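NO-binding heme-dependent sensor protein (Shewanella oneidensis, PDB 4U9J) probably binds nitric oxide at a heme cofactor, as a sensor of the H-NOX family, and here carries manganese protoporphyrin IX in its heme pocket. Local coordinates at residues K2-N7 with N75-R80; V37-Y42 with K108-P113; G97-I102 with L115-G120. The protein carries 3 engineered substitutions. All blocks are in the same frame, centred on the assembly; numbering follows the deposited sequence.

Contact 1. Residues K2-N7 with N75-R80; sequences KGIIFN and NGLASR. With MNH (manganese protoporphyrin IX), chain C.
Ile4 and Leu77 meet through their methyl ends, Ile4 CD1 lying 4.1 Å from Leu77 CD2, where the first turn of helix 3-17 faces the last turns of helix 62-80. The short axes stay 10.4 Å apart at a crossing angle of 119°, and no hydrogen bond joins the segments. Leu77 reaches the porphyrin along its whole length. Its CB rests against the vinyl carbon CAC (3.7 Å), and its CG faces the neighbouring ring carbon C3C. The second torsion (chi2 168°) then sends the two branches different ways: CD1 stands over C4C and NC, 3.6 Å from each, while CD2 turns to Ile4 and also borders the meso carbon CHD. Ile5 CD1 approaches Leu77 CD2 more loosely and packs on CAD of a propionate arm. These residues belong to the distal wall of the H-NOX heme pocket, across the macrocycle from the axial His103, and they present an apolar surface to the face where a gas ligand would be expected. Were Leu77 cut back to an alanine, a gap would probably open over pyrrole C, and Ile4 and Ile5 would lose one of the side chains they pack on. Farther from the macrocycle, the Arg80 chain runs alongside Ile4, pointing the other way, its CD beside Ile4 CD1. In the conformer described, one of two, Arg80 NH1 donates to Gly76 O (3.2 Å), a bond in the guanidinium plane but from above the plane of the carbonyl, and NH2 forms a salt bridge with Asp11. At the start of helix 3-17, the N-cap Lys2 directs its backbone N almost straight at propionate oxygen O1D (2.8 Å, 169°).

Contact 2. Residues V37-Y42 with K108-P113; sequences VSAKSY and KLYHEP. With MNH (manganese protoporphyrin IX), chain C.
Ala39 and Ser38 lie against the edge of the Tyr110 ring, where the type I beta turn Val37 to Lys40, in the loop before helix 44-57, meets the chain leaving helix 98-109. Both pieces belong to the H-NOX heme domain and flank the propionate side of its pocket. The direct contacts are van der Waals only. Ala39 CA lies 3.9 Å from Tyr110 CD2, close to the ring plane, and Ala39 CB adds a slightly longer touch to the same atom. Ser38 O also comes in at the edge, 3.7 Å from Tyr110 CE2. Across the ring, CE1 packs on the porphyrin methyl CMD (3.7 Å), which approaches obliquely. A first torsion of -64° swings the Tyr110 ring into the place between the turn and the macrocycle, and its OH is hydrogen-bonded to His81.

Polar bridging is left to a residue outside the pair: Lys2 NZ is hydrogen-bonded to Ala39 O, Ser41 OG and His111 O, and so joins a backbone and a side-chain oxygen of 37-42 to a backbone oxygen of 108-113. Ser41 OG itself stays 4.4 Å from His111 O, too far for a bond.

Within the segments, Lys40 N closes the turn on Val37 O, and Glu112 lays its CG over one face of the His111 ring. Pro113 meets the cofactor, its CA 3.4 Å from propionate oxygen O2D. The loop 37-42 folds back on itself through a nearly straight bond, Val37 N donating to Tyr42 OH at 2.8 Å with an N-H...O angle of 170°.

Contact 3. Residues G97-I102 with L115-G120; sequences GIHDVI and LPHING. With MNH (manganese protoporphyrin IX), chain C.
On the proximal side of the heme pocket, Ile98 and His99 at the start of helix 98-109 pack against strand 117-123 at Ile118, the strand direction turned 107° from that of the helix. Ile98 CG2 meets Ile118 CD1 at 3.9 Å as the two side chains cross at a slant. The other branch of Ile98 ends in CD1, 3.7 Å from the vinyl carbon CAB of the porphyrin, so that one residue touches both strand and cofactor. This helix carries His103, the axial ligand of the H-NOX heme, and Leu115 and Pro116 touch that histidine from the strand side. Leu115 CD2 lies 3.5 Å from C4D, on the porphyrin face remote from Leu77.

Next to this apolar layer, the first torsion of His99 (chi1 -174°) lays its ring along the strand backbone, with CG 3.2 Å from Ile118 O and CB equally close. Its ND1 is also near that oxygen, but at an angle too poor for a hydrogen bond. A water serves instead: it lies 2.6 Å from His99 ND1 and donates to Pro116 O at 2.7 Å. The far end of the ring meets His117, His99 CE1 lying 3.7 Å from His117 ND1 with the planes inclined at 54°. In the wider pi-type turn that opens the helix, Gly97 O accepts from both Val101 N and Ile102 N.

All three contacts touch the cofactor, but from different sides. Contacts 1 and 3 are largely buried and press aliphatic side chains on opposite faces of the macrocycle, contact 1 between two helices on the distal side and contact 3 between a helix and a sheet strand on the proximal side; they do not touch each other. Contact 2 lies nearer the surface, between loops, with the Tyr110 ring edge as its main contact surface. It adjoins contact 1 through a probable hydrogen bond between Asn7 OD1 and Ser38 OG (2.7 Å) and through Lys2, and shares helix 98-109 with contact 3. None has a direct hydrogen bond between its segments; a lysine bridges contact 2 and a water contact 3.

Contact 1. Residues K2-N7 with N75-R80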
# COMPACT_ATOMS: atom_id res chain seq x y z
N LYS A 2 -11.61 2.38 -2.95
CA LYS A 2 -12.46 1.18 -2.81
C LYS A 2 -12.61 0.77 -1.36
O LYS A 2 -11.70 0.88 -0.54
CB LYS A 2 -11.88 0.02 -3.64
CG LYS A 2 -12.01 0.24 -5.18
CD LYS A 2 -13.42 0.45 -5.61
CE LYS A 2 -13.51 0.48 -7.08
NZ LYS A 2 -14.92 0.69 -7.53
N GLY A 3 -13.80 0.24 -1.10
CA GLY A 3 -14.17 -0.26 0.21
C GLY A 3 -13.11 -1.18 0.79
O GLY A 3 -12.87 -1.15 1.99
N ILE A 4 -12.49 -1.99 -0.06
CA ILE A 4 -11.54 -2.93 0.45
C ILE A 4 -10.41 -2.25 1.20
O ILE A 4 -9.94 -2.79 2.22
CB ILE A 4 -10.93 -3.80 -0.64
CG1 ILE A 4 -9.90 -4.75 -0.01
CG2 ILE A 4 -10.29 -2.97 -1.71
CD1 ILE A 4 -9.72 -5.93 -0.72
N ILE A 5 -10.00 -1.04 0.78
CA ILE A 5 -8.95 -0.34 1.48
C ILE A 5 -9.42 0.03 2.91
O ILE A 5 -8.68 -0.13 3.91
CB ILE A 5 -8.50 0.91 0.74
CG1 ILE A 5 -8.12 0.55 -0.69
CG2 ILE A 5 -7.37 1.62 1.51
CD1 ILE A 5 -7.06 -0.52 -0.86
N PHE A 6 -10.63 0.56 3.00
CA PHE A 6 -11.28 0.83 4.28
C PHE A 6 -11.46 -0.43 5.14
O PHE A 6 -11.43 -0.35 6.36
CB PHE A 6 -12.67 1.46 4.07
CG PHE A 6 -12.64 2.85 3.48
CD1 PHE A 6 -12.60 3.01 2.11
CD2 PHE A 6 -12.70 3.99 4.29
CE1 PHE A 6 -12.61 4.27 1.56
CE2 PHE A 6 -12.68 5.25 3.75
CZ PHE A 6 -12.62 5.41 2.40
N ASN A 7 -11.77 -1.58 4.52
CA ASN A 7 -11.97 -2.77 5.32
C ASN A 7 -10.66 -3.26 5.96
O ASN A 7 -10.64 -3.68 7.10
CB ASN A 7 -12.55 -3.92 4.49
CG ASN A 7 -13.89 -3.61 3.84
OD1 ASN A 7 -14.14 -4.14 2.75
ND2 ASN A 7 -14.76 -2.84 4.49
N ASN A 75 -0.75 -7.55 3.19
CA ASN A 75 -1.26 -8.85 3.56
C ASN A 75 -2.79 -8.88 3.45
O ASN A 75 -3.39 -9.90 3.12
CB ASN A 75 -0.80 -9.21 4.96
CG ASN A 75 -1.34 -10.54 5.44
OD1 ASN A 75 -1.34 -11.57 4.70
ND2 ASN A 75 -1.85 -10.56 6.70
N GLY A 76 -3.42 -7.73 3.70
CA GLY A 76 -4.86 -7.60 3.55
C GLY A 76 -5.29 -7.81 2.11
O GLY A 76 -6.24 -8.54 1.87
N LEU A 77 -4.51 -7.29 1.17
CA LEU A 77 -4.78 -7.46 -0.23
C LEU A 77 -4.40 -8.88 -0.67
O LEU A 77 -5.21 -9.54 -1.39
CB LEU A 77 -4.05 -6.42 -1.08
CG LEU A 77 -4.52 -4.95 -0.93
CD1 LEU A 77 -3.51 -3.98 -1.60
CD2 LEU A 77 -5.91 -4.73 -1.49
N ALA A 78 -3.25 -9.40 -0.22
CA ALA A 78 -2.83 -10.72 -0.66
C ALA A 78 -3.78 -11.77 -0.15
O ALA A 78 -3.98 -12.77 -0.79
CB ALA A 78 -1.42 -11.07 -0.23
N SER A 79 -4.38 -11.57 1.00
CA SER A 79 -5.22 -12.60 1.50
C SER A 79 -6.62 -12.50 0.84
O SER A 79 -7.31 -13.47 0.78
CB SER A 79 -5.29 -12.58 3.03
OG SER A 79 -6.09 -11.51 3.43
N ARG A 80 -7.00 -11.35 0.31
CA ARG A 80 -8.32 -11.22 -0.28
C ARG A 80 -8.27 -11.46 -1.80
O ARG A 80 -9.30 -11.71 -2.41
CB ARG A 80 -8.88 -9.85 0.04
CG ARG A 80 -9.38 -9.72 1.47
CD ARG A 80 -9.76 -8.30 1.68
NE ARG A 80 -10.43 -8.02 2.94
CZ ARG A 80 -9.77 -7.91 4.09
NH1 ARG A 80 -8.47 -8.18 4.09
NH2 ARG A 80 -10.45 -7.57 5.20
MN MNH C . -2.12 -1.70 -5.46
CHA MNH C . -4.14 0.75 -4.78
CHB MNH C . 0.45 0.21 -4.93
CHC MNH C . -0.17 -4.39 -4.68
CHD MNH C . -4.67 -3.80 -5.38
NA MNH C . -1.90 0.35 -4.98
C1A MNH C . -2.88 1.25 -4.65
C2A MNH C . -2.26 2.49 -4.16
C3A MNH C . -0.92 2.32 -4.09
C4A MNH C . -0.71 0.97 -4.64
CMA MNH C . 0.23 3.19 -3.61
CAA MNH C . -3.14 3.67 -3.68
CBA MNH C . -3.62 4.64 -4.76
CGA MNH C . -2.68 5.59 -5.46
O1A MNH C . -3.07 6.29 -6.43
O2A MNH C . -1.50 5.55 -5.01
NB MNH C . 0.01 -2.11 -5.21
C1B MNH C . 0.97 -1.11 -4.87
C2B MNH C . 2.32 -1.58 -4.60
C3B MNH C . 1.97 -2.91 -4.60
C4B MNH C . 0.60 -3.26 -4.84
CMB MNH C . 3.57 -0.69 -4.41
CAB MNH C . 2.90 -4.02 -4.31
CBB MNH C . 4.05 -4.19 -3.43
NC MNH C . -2.39 -3.85 -5.06
C1C MNH C . -1.44 -4.84 -4.76
C2C MNH C . -2.00 -6.18 -4.60
C3C MNH C . -3.29 -5.94 -4.81
C4C MNH C . -3.55 -4.56 -5.11
CMC MNH C . -1.23 -7.47 -4.22
CAC MNH C . -4.38 -6.94 -4.77
CBC MNH C . -4.65 -7.74 -5.92
ND MNH C . -4.20 -1.60 -5.41
C1D MNH C . -5.21 -2.52 -5.31
C2D MNH C . -6.57 -1.93 -5.07
C3D MNH C . -6.31 -0.60 -4.89
C4D MNH C . -4.89 -0.40 -5.02
CMD MNH C . -7.81 -2.75 -5.01
CAD MNH C . -7.29 0.51 -4.61
CBD MNH C . -7.93 1.10 -5.85
CGD MNH C . -9.01 2.13 -5.49
O1D MNH C . -9.17 2.42 -4.29
O2D MNH C . -9.79 2.66 -6.36

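Contact 2. Residues V37-Y42 with K108-P113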
# COMPACT_ATOMS: atom_id res chain seq x y z
N VAL A 37 -18.58 -1.37 1.35
CA VAL A 37 -18.73 -2.55 0.54
C VAL A 37 -17.42 -2.62 -0.21
O VAL A 37 -17.00 -1.62 -0.80
CB VAL A 37 -19.95 -2.47 -0.39
CG1 VAL A 37 -20.00 -3.65 -1.33
CG2 VAL A 37 -21.20 -2.39 0.44
N SER A 38 -16.80 -3.79 -0.19
CA SER A 38 -15.39 -3.92 -0.57
C SER A 38 -15.15 -3.46 -2.02
O SER A 38 -14.14 -2.81 -2.34
CB SER A 38 -14.93 -5.36 -0.34
OG SER A 38 -15.30 -5.78 0.96
N ALA A 39 -16.11 -3.74 -2.89
CA ALA A 39 -15.98 -3.40 -4.31
C ALA A 39 -16.41 -1.99 -4.74
O ALA A 39 -16.21 -1.60 -5.88
CB ALA A 39 -16.75 -4.45 -5.13
N LYS A 40 -17.07 -1.27 -3.83
CA LYS A 40 -17.60 0.06 -4.13
C LYS A 40 -16.57 1.17 -3.89
O LYS A 40 -15.69 1.03 -3.04
CB LYS A 40 -18.83 0.39 -3.27
CG LYS A 40 -20.11 -0.19 -3.81
CD LYS A 40 -21.28 0.21 -2.94
CE LYS A 40 -21.70 1.64 -3.24
NZ LYS A 40 -22.47 1.48 -4.50
N SER A 41 -16.71 2.26 -4.63
CA SER A 41 -15.85 3.45 -4.50
C SER A 41 -16.43 4.38 -3.47
O SER A 41 -17.63 4.53 -3.40
CB SER A 41 -15.74 4.21 -5.81
OG SER A 41 -15.07 3.48 -6.80
N TYR A 42 -15.55 4.97 -2.65
CA TYR A 42 -15.92 5.95 -1.63
C TYR A 42 -14.94 7.13 -1.69
O TYR A 42 -13.84 7.04 -2.27
CB TYR A 42 -15.91 5.33 -0.23
CG TYR A 42 -16.89 4.18 -0.06
CD1 TYR A 42 -16.51 2.84 -0.37
CD2 TYR A 42 -18.16 4.41 0.41
CE1 TYR A 42 -17.41 1.81 -0.24
CE2 TYR A 42 -19.08 3.37 0.53
CZ TYR A 42 -18.68 2.08 0.21
OH TYR A 42 -19.57 1.05 0.34
N LYS A 108 -9.93 -5.55 -13.94
CA LYS A 108 -10.93 -6.55 -14.25
C LYS A 108 -11.78 -6.93 -13.06
O LYS A 108 -12.92 -7.27 -13.22
CB LYS A 108 -10.29 -7.79 -14.84
CG LYS A 108 -9.37 -7.50 -16.03
CD LYS A 108 -8.81 -8.77 -16.63
CE LYS A 108 -7.66 -8.49 -17.66
NZ LYS A 108 -6.86 -9.80 -17.99
N LEU A 109 -11.24 -6.82 -11.87
CA LEU A 109 -11.98 -7.16 -10.66
C LEU A 109 -12.90 -6.09 -10.13
O LEU A 109 -13.92 -6.43 -9.53
CB LEU A 109 -10.99 -7.54 -9.54
CG LEU A 109 -10.22 -8.88 -9.69
CD1 LEU A 109 -9.01 -8.88 -8.81
CD2 LEU A 109 -11.02 -10.04 -9.35
N TYR A 110 -12.52 -4.82 -10.30
CA TYR A 110 -13.24 -3.70 -9.73
C TYR A 110 -13.70 -2.77 -10.85
O TYR A 110 -13.01 -2.59 -11.82
CB TYR A 110 -12.37 -2.89 -8.75
CG TYR A 110 -11.93 -3.63 -7.51
CD1 TYR A 110 -10.79 -4.38 -7.52
CD2 TYR A 110 -12.66 -3.57 -6.32
CE1 TYR A 110 -10.38 -5.11 -6.37
CE2 TYR A 110 -12.26 -4.29 -5.19
CZ TYR A 110 -11.12 -5.05 -5.22
OH TYR A 110 -10.71 -5.77 -4.11
N HIS A 111 -14.87 -2.19 -10.71
CA HIS A 111 -15.24 -1.14 -11.60
C HIS A 111 -14.52 0.20 -11.33
O HIS A 111 -14.62 0.75 -10.24
CB HIS A 111 -16.71 -0.95 -11.47
CG HIS A 111 -17.26 0.12 -12.34
ND1 HIS A 111 -17.56 -0.10 -13.67
CD2 HIS A 111 -17.59 1.40 -12.07
CE1 HIS A 111 -18.11 0.99 -14.17
NE2 HIS A 111 -18.13 1.92 -13.23
N GLU A 112 -13.76 0.64 -12.33
CA GLU A 112 -13.06 1.95 -12.32
C GLU A 112 -12.31 2.24 -11.03
O GLU A 112 -12.56 3.23 -10.39
CB GLU A 112 -14.06 3.10 -12.61
CG GLU A 112 -14.57 3.01 -14.09
CD GLU A 112 -15.62 4.05 -14.47
OE1 GLU A 112 -15.96 4.93 -13.63
OE2 GLU A 112 -16.19 3.98 -15.61
N PRO A 113 -11.36 1.38 -10.69
CA PRO A 113 -10.54 1.67 -9.52
C PRO A 113 -9.65 2.91 -9.82
O PRO A 113 -9.46 3.24 -10.97
CB PRO A 113 -9.72 0.38 -9.34
CG PRO A 113 -9.47 -0.03 -10.76
CD PRO A 113 -10.78 0.29 -11.49
MN MNH C . -2.12 -1.70 -5.46
CHA MNH C . -4.14 0.75 -4.78
CHB MNH C . 0.45 0.21 -4.93
CHC MNH C . -0.17 -4.39 -4.68
CHD MNH C . -4.67 -3.80 -5.38
NA MNH C . -1.90 0.35 -4.98
C1A MNH C . -2.88 1.25 -4.65
C2A MNH C . -2.26 2.49 -4.16
C3A MNH C . -0.92 2.32 -4.09
C4A MNH C . -0.71 0.97 -4.64
CMA MNH C . 0.23 3.19 -3.61
CAA MNH C . -3.14 3.67 -3.68
CBA MNH C . -3.62 4.64 -4.76
CGA MNH C . -2.68 5.59 -5.46
O1A MNH C . -3.07 6.29 -6.43
O2A MNH C . -1.50 5.55 -5.01
NB MNH C . 0.01 -2.11 -5.21
C1B MNH C . 0.97 -1.11 -4.87
C2B MNH C . 2.32 -1.58 -4.60
C3B MNH C . 1.97 -2.91 -4.60
C4B MNH C . 0.60 -3.26 -4.84
CMB MNH C . 3.57 -0.69 -4.41
CAB MNH C . 2.90 -4.02 -4.31
CBB MNH C . 4.05 -4.19 -3.43
NC MNH C . -2.39 -3.85 -5.06
C1C MNH C . -1.44 -4.84 -4.76
C2C MNH C . -2.00 -6.18 -4.60
C3C MNH C . -3.29 -5.94 -4.81
C4C MNH C . -3.55 -4.56 -5.11
CMC MNH C . -1.23 -7.47 -4.22
CAC MNH C . -4.38 -6.94 -4.77
CBC MNH C . -4.65 -7.74 -5.92
ND MNH C . -4.20 -1.60 -5.41
C1D MNH C . -5.21 -2.52 -5.31
C2D MNH C . -6.57 -1.93 -5.07
C3D MNH C . -6.31 -0.60 -4.89
C4D MNH C . -4.89 -0.40 -5.02
CMD MNH C . -7.81 -2.75 -5.01
CAD MNH C . -7.29 0.51 -4.61
CBD MNH C . -7.93 1.10 -5.85
CGD MNH C . -9.01 2.13 -5.49
O1D MNH C . -9.17 2.42 -4.29
O2D MNH C . -9.79 2.66 -6.36

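Contact 3. Residues G97-I102 with L115-G120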
# COMPACT_ATOMS: atom_id res chain seq x y z
N GLY A 97 5.75 -6.73 -11.82
CA GLY A 97 4.40 -7.01 -12.34
C GLY A 97 3.32 -6.15 -11.71
O GLY A 97 2.17 -6.42 -11.95
N ILE A 98 3.65 -5.16 -10.88
CA ILE A 98 2.61 -4.40 -10.18
C ILE A 98 1.72 -3.72 -11.20
O ILE A 98 0.52 -3.83 -11.12
CB ILE A 98 3.17 -3.35 -9.25
CG1 ILE A 98 3.81 -4.00 -8.04
CG2 ILE A 98 2.03 -2.37 -8.79
CD1 ILE A 98 4.85 -3.06 -7.36
N HIS A 99 2.29 -3.12 -12.21
CA HIS A 99 1.52 -2.34 -13.11
C HIS A 99 0.82 -3.18 -14.16
O HIS A 99 -0.35 -3.03 -14.33
CB HIS A 99 2.38 -1.28 -13.78
CG HIS A 99 1.58 -0.35 -14.62
ND1 HIS A 99 0.87 0.70 -14.09
CD2 HIS A 99 1.33 -0.35 -15.94
CE1 HIS A 99 0.23 1.32 -15.06
NE2 HIS A 99 0.49 0.70 -16.19
N ASP A 100 1.54 -4.06 -14.86
CA ASP A 100 1.02 -4.76 -16.04
C ASP A 100 0.29 -6.06 -15.73
O ASP A 100 -0.37 -6.58 -16.58
CB ASP A 100 2.14 -5.10 -17.02
CG ASP A 100 2.81 -3.86 -17.61
OD1 ASP A 100 2.09 -2.90 -17.97
OD2 ASP A 100 4.06 -3.87 -17.73
N VAL A 101 0.44 -6.57 -14.50
CA VAL A 101 -0.21 -7.78 -14.06
C VAL A 101 -1.13 -7.52 -12.86
O VAL A 101 -2.32 -7.68 -12.97
CB VAL A 101 0.79 -8.85 -13.64
CG1 VAL A 101 0.07 -10.13 -13.21
CG2 VAL A 101 1.70 -9.15 -14.76
N ILE A 102 -0.62 -7.07 -11.73
CA ILE A 102 -1.49 -6.87 -10.59
C ILE A 102 -2.59 -5.81 -10.86
O ILE A 102 -3.75 -6.10 -10.69
CB ILE A 102 -0.69 -6.47 -9.34
CG1 ILE A 102 0.31 -7.58 -8.94
CG2 ILE A 102 -1.61 -6.18 -8.21
CD1 ILE A 102 1.10 -7.27 -7.75
N LEU A 115 -6.04 4.02 -9.34
CA LEU A 115 -4.79 3.34 -9.15
C LEU A 115 -3.62 4.25 -9.53
O LEU A 115 -3.77 5.11 -10.40
CB LEU A 115 -4.75 2.09 -10.01
CG LEU A 115 -5.67 0.93 -9.61
CD1 LEU A 115 -5.78 -0.13 -10.69
CD2 LEU A 115 -5.11 0.37 -8.41
N PRO A 116 -2.44 4.04 -8.92
CA PRO A 116 -1.30 4.86 -9.35
C PRO A 116 -0.76 4.41 -10.70
O PRO A 116 -1.06 3.31 -11.17
CB PRO A 116 -0.26 4.62 -8.27
CG PRO A 116 -0.46 3.16 -7.93
CD PRO A 116 -2.01 2.98 -7.99
N HIS A 117 0.07 5.23 -11.31
CA HIS A 117 0.92 4.80 -12.40
C HIS A 117 2.31 4.34 -11.88
O HIS A 117 2.96 5.06 -11.16
CB HIS A 117 1.08 5.91 -13.45
CG HIS A 117 1.79 5.44 -14.67
ND1 HIS A 117 1.13 4.88 -15.74
CD2 HIS A 117 3.11 5.31 -14.94
CE1 HIS A 117 2.00 4.51 -16.65
NE2 HIS A 117 3.21 4.74 -16.19
N ILE A 118 2.74 3.15 -12.26
CA ILE A 118 3.95 2.55 -11.79
C ILE A 118 4.75 1.95 -12.93
O ILE A 118 4.20 1.37 -13.86
CB ILE A 118 3.65 1.48 -10.71
CG1 ILE A 118 3.15 2.24 -9.46
CG2 ILE A 118 4.95 0.68 -10.30
CD1 ILE A 118 2.80 1.38 -8.31
N ASN A 119 6.04 2.18 -12.92
CA ASN A 119 6.96 1.51 -13.80
C ASN A 119 8.23 1.09 -13.03
O ASN A 119 8.86 1.91 -12.36
CB ASN A 119 7.31 2.38 -15.00
CG ASN A 119 8.17 1.65 -15.99
OD1 ASN A 119 9.39 1.71 -15.93
ND2 ASN A 119 7.54 0.88 -16.86
N GLY A 120 8.58 -0.19 -13.15
CA GLY A 120 9.75 -0.78 -12.50
C GLY A 120 10.82 -1.07 -13.51
O GLY A 120 10.52 -1.50 -14.63
MN MNH C . -2.12 -1.70 -5.46
CHA MNH C . -4.14 0.75 -4.78
CHB MNH C . 0.45 0.21 -4.93
CHC MNH C . -0.17 -4.39 -4.68
CHD MNH C . -4.67 -3.80 -5.38
NA MNH C . -1.90 0.35 -4.98
C1A MNH C . -2.88 1.25 -4.65
C2A MNH C . -2.26 2.49 -4.16
C3A MNH C . -0.92 2.32 -4.09
C4A MNH C . -0.71 0.97 -4.64
CMA MNH C . 0.23 3.19 -3.61
CAA MNH C . -3.14 3.67 -3.68
CBA MNH C . -3.62 4.64 -4.76
CGA MNH C . -2.68 5.59 -5.46
O1A MNH C . -3.07 6.29 -6.43
O2A MNH C . -1.50 5.55 -5.01
NB MNH C . 0.01 -2.11 -5.21
C1B MNH C . 0.97 -1.11 -4.87
C2B MNH C . 2.32 -1.58 -4.60
C3B MNH C . 1.97 -2.91 -4.60
C4B MNH C . 0.60 -3.26 -4.84
CMB MNH C . 3.57 -0.69 -4.41
CAB MNH C . 2.90 -4.02 -4.31
CBB MNH C . 4.05 -4.19 -3.43
NC MNH C . -2.39 -3.85 -5.06
C1C MNH C . -1.44 -4.84 -4.76
C2C MNH C . -2.00 -6.18 -4.60
C3C MNH C . -3.29 -5.94 -4.81
C4C MNH C . -3.55 -4.56 -5.11
CMC MNH C . -1.23 -7.47 -4.22
CAC MNH C . -4.38 -6.94 -4.77
CBC MNH C . -4.65 -7.74 -5.92
ND MNH C . -4.20 -1.60 -5.41
C1D MNH C . -5.21 -2.52 -5.31
C2D MNH C . -6.57 -1.93 -5.07
C3D MNH C . -6.31 -0.60 -4.89
C4D MNH C . -4.89 -0.40 -5.02
CMD MNH C . -7.81 -2.75 -5.01
CAD MNH C . -7.29 0.51 -4.61
CBD MNH C . -7.93 1.10 -5.85
CGD MNH C . -9.01 2.13 -5.49
O1D MNH C . -9.17 2.42 -4.29
O2D MNH C . -9.79 2.66 -6.36
O HOH W 1 0.14 0.95 -11.59